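PDB 3K8G: 30kLP from Treponema pallidum, which alters the permeability of lipid membranes at acidic pH and might take part in ligand transport at the outer membrane. Local coordinates for residues A[53-58]-A[70-76]. Residue numbers count along the deposited sequence, not the author numbering.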
loop_
_atom_site.group_PDB
_atom_site.type_symbol
_atom_site.label_atom_id
_atom_site.label_comp_id
_atom_site.label_asym_id
_atom_site.label_seq_id
_atom_site.Cartn_x
_atom_site.Cartn_y
_atom_site.Cartn_z
ATOM N N ARG A 53 16.466 -2.401 -3.339
ATOM C CA ARG A 53 16.792 -1.675 -4.575
ATOM C C ARG A 53 15.639 -0.775 -5.113
ATOM O O ARG A 53 15.693 -0.309 -6.252
ATOM C CB ARG A 53 17.200 -2.681 -5.658
ATOM C CG ARG A 53 18.494 -3.471 -5.314
ATOM C CD ARG A 53 19.102 -4.101 -6.548
ATOM N NE ARG A 53 19.714 -3.082 -7.397
ATOM C CZ ARG A 53 20.998 -2.736 -7.376
ATOM N NH1 ARG A 53 21.855 -3.338 -6.552
ATOM N NH2 ARG A 53 21.421 -1.783 -8.191
ATOM N N THR A 54 14.626 -0.531 -4.284
ATOM C CA THR A 54 13.400 0.181 -4.693
ATOM C C THR A 54 13.343 1.566 -4.045
ATOM O O THR A 54 13.659 1.693 -2.865
ATOM C CB THR A 54 12.191 -0.655 -4.288
ATOM O OG1 THR A 54 12.292 -1.927 -4.925
ATOM C CG2 THR A 54 10.828 0.009 -4.689
ATOM N N THR A 55 12.976 2.600 -4.810
ATOM C CA THR A 55 12.824 3.930 -4.220
ATOM C C THR A 55 11.384 4.169 -3.734
ATOM O O THR A 55 11.185 4.870 -2.727
ATOM C CB THR A 55 13.269 5.081 -5.168
ATOM O OG1 THR A 55 12.542 4.991 -6.388
ATOM C CG2 THR A 55 14.772 4.967 -5.512
ATOM N N ALA A 56 10.396 3.581 -4.432
ATOM C CA ALA A 56 8.989 3.796 -4.071
ATOM C C ALA A 56 8.125 2.605 -4.478
ATOM O O ALA A 56 8.363 1.982 -5.516
ATOM C CB ALA A 56 8.454 5.077 -4.735
ATOM N N VAL A 57 7.147 2.285 -3.631
ATOM C CA VAL A 57 6.229 1.179 -3.878
ATOM C C VAL A 57 4.778 1.748 -3.950
ATOM O O VAL A 57 4.351 2.470 -3.053
ATOM C CB VAL A 57 6.314 0.118 -2.742
ATOM C CG1 VAL A 57 5.229 -0.979 -2.912
ATOM C CG2 VAL A 57 7.713 -0.577 -2.711
ATOM N N TYR A 58 4.045 1.377 -4.995
ATOM C CA TYR A 58 2.633 1.744 -5.179
ATOM C C TYR A 58 1.845 0.455 -5.038
ATOM O O TYR A 58 2.244 -0.575 -5.597
ATOM C CB TYR A 58 2.434 2.303 -6.591
ATOM C CG TYR A 58 3.292 3.491 -6.883
ATOM C CD1 TYR A 58 2.772 4.782 -6.773
ATOM C CD2 TYR A 58 4.634 3.340 -7.247
ATOM C CE1 TYR A 58 3.558 5.903 -7.038
ATOM C CE2 TYR A 58 5.439 4.465 -7.502
ATOM C CZ TYR A 58 4.886 5.739 -7.390
ATOM O OH TYR A 58 5.659 6.860 -7.648
ATOM N N LEU A 70 1.379 -4.712 -6.657
ATOM C CA LEU A 70 2.380 -3.737 -6.245
ATOM C C LEU A 70 3.243 -3.370 -7.434
ATOM O O LEU A 70 3.618 -4.203 -8.245
ATOM C CB LEU A 70 3.290 -4.314 -5.134
ATOM C CG LEU A 70 2.548 -4.865 -3.907
ATOM C CD1 LEU A 70 3.381 -5.852 -3.132
ATOM C CD2 LEU A 70 2.115 -3.666 -3.045
ATOM N N PHE A 71 3.591 -2.103 -7.500
ATOM C CA PHE A 71 4.477 -1.619 -8.508
ATOM C C PHE A 71 5.618 -0.854 -7.838
ATOM O O PHE A 71 5.375 0.026 -7.014
ATOM C CB PHE A 71 3.695 -0.719 -9.471
ATOM C CG PHE A 71 4.522 -0.181 -10.602
ATOM C CD1 PHE A 71 4.462 -0.765 -11.865
ATOM C CD2 PHE A 71 5.337 0.935 -10.409
ATOM C CE1 PHE A 71 5.210 -0.247 -12.937
ATOM C CE2 PHE A 71 6.115 1.450 -11.474
ATOM C CZ PHE A 71 6.030 0.865 -12.728
ATOM N N GLY A 72 6.850 -1.223 -8.184
ATOM C CA GLY A 72 8.047 -0.585 -7.576
ATOM C C GLY A 72 8.879 0.172 -8.601
ATOM O O GLY A 72 9.045 -0.307 -9.708
ATOM N N SER A 73 9.348 1.383 -8.255
ATOM C CA SER A 73 10.324 2.088 -9.092
ATOM C C SER A 73 11.641 1.887 -8.393
ATOM O O SER A 73 11.723 2.089 -7.177
ATOM C CB SER A 73 10.047 3.596 -9.159
ATOM O OG SER A 73 8.714 3.818 -9.583
ATOM N N GLY A 74 12.662 1.480 -9.144
ATOM C CA GLY A 74 13.972 1.263 -8.547
ATOM C C GLY A 74 15.028 1.015 -9.603
ATOM O O GLY A 74 14.908 1.462 -10.745
ATOM N N SER A 75 16.049 0.277 -9.203
ATOM C CA SER A 75 17.189 -0.048 -10.084
ATOM C C SER A 75 17.354 -1.555 -10.008
ATOM O O SER A 75 17.730 -2.092 -8.968
ATOM C CB SER A 75 18.448 0.669 -9.594
ATOM O OG SER A 75 19.534 0.455 -10.488
ATOM N N TYR A 76 16.977 -2.240 -11.074
ATOM C CA TYR A 76 16.958 -3.693 -11.075
ATOM C C TYR A 76 17.800 -4.249 -12.240
ATOM O O TYR A 76 17.258 -4.869 -13.166
ATOM C CB TYR A 76 15.529 -4.206 -11.152
ATOM C CG TYR A 76 14.550 -3.549 -10.172
ATOM C CD1 TYR A 76 14.667 -3.754 -8.808
ATOM C CD2 TYR A 76 13.516 -2.726 -10.632
ATOM C CE1 TYR A 76 13.786 -3.174 -7.915
ATOM C CE2 TYR A 76 12.622 -2.149 -9.744
ATOM C CZ TYR A 76 12.753 -2.382 -8.400
ATOM O OH TYR A 76 11.874 -1.823 -7.502
#
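Backbone hydrogen bonds join strands 54-62 and 67-74 of this antiparallel hairpin, neighbours in the sheet that forms the U-shaped beta-half-barrel. Y58 and F71 are a hydrogen-bonded pair, Y58 N to F71 O and F71 N to Y58 O both 2.8 Å, and S73 N donates to A56 O at 3.0 Å. At a classic beta bulge T55 and A56 both face S73: S73 O accepts hydrogen bonds from T55 N (2.7 Å) and, weakly, from A56 N (3.4 Å). Past the bulge, S75 N donates to R53 O (3.0 Å), and NE of the long R53 side chain donates to S75 O (2.7 Å). G74 suits this spot because a beta carbon there would clash with R53 O and T54 CA. At G72, one would crowd the Y76 hydroxyl, which donates from OH to T54 OG1 (2.6 Å). Apolar contacts form on both faces: V57 CG1 meets L70 CD2 at 4.1 Å, and Y58 CD2 meets F71 CD2 at 4.0 Å, where F71 also packs on helix 11-15. The pairing is thus carried largely by the main chain, and glycines let the bulged end close tightly.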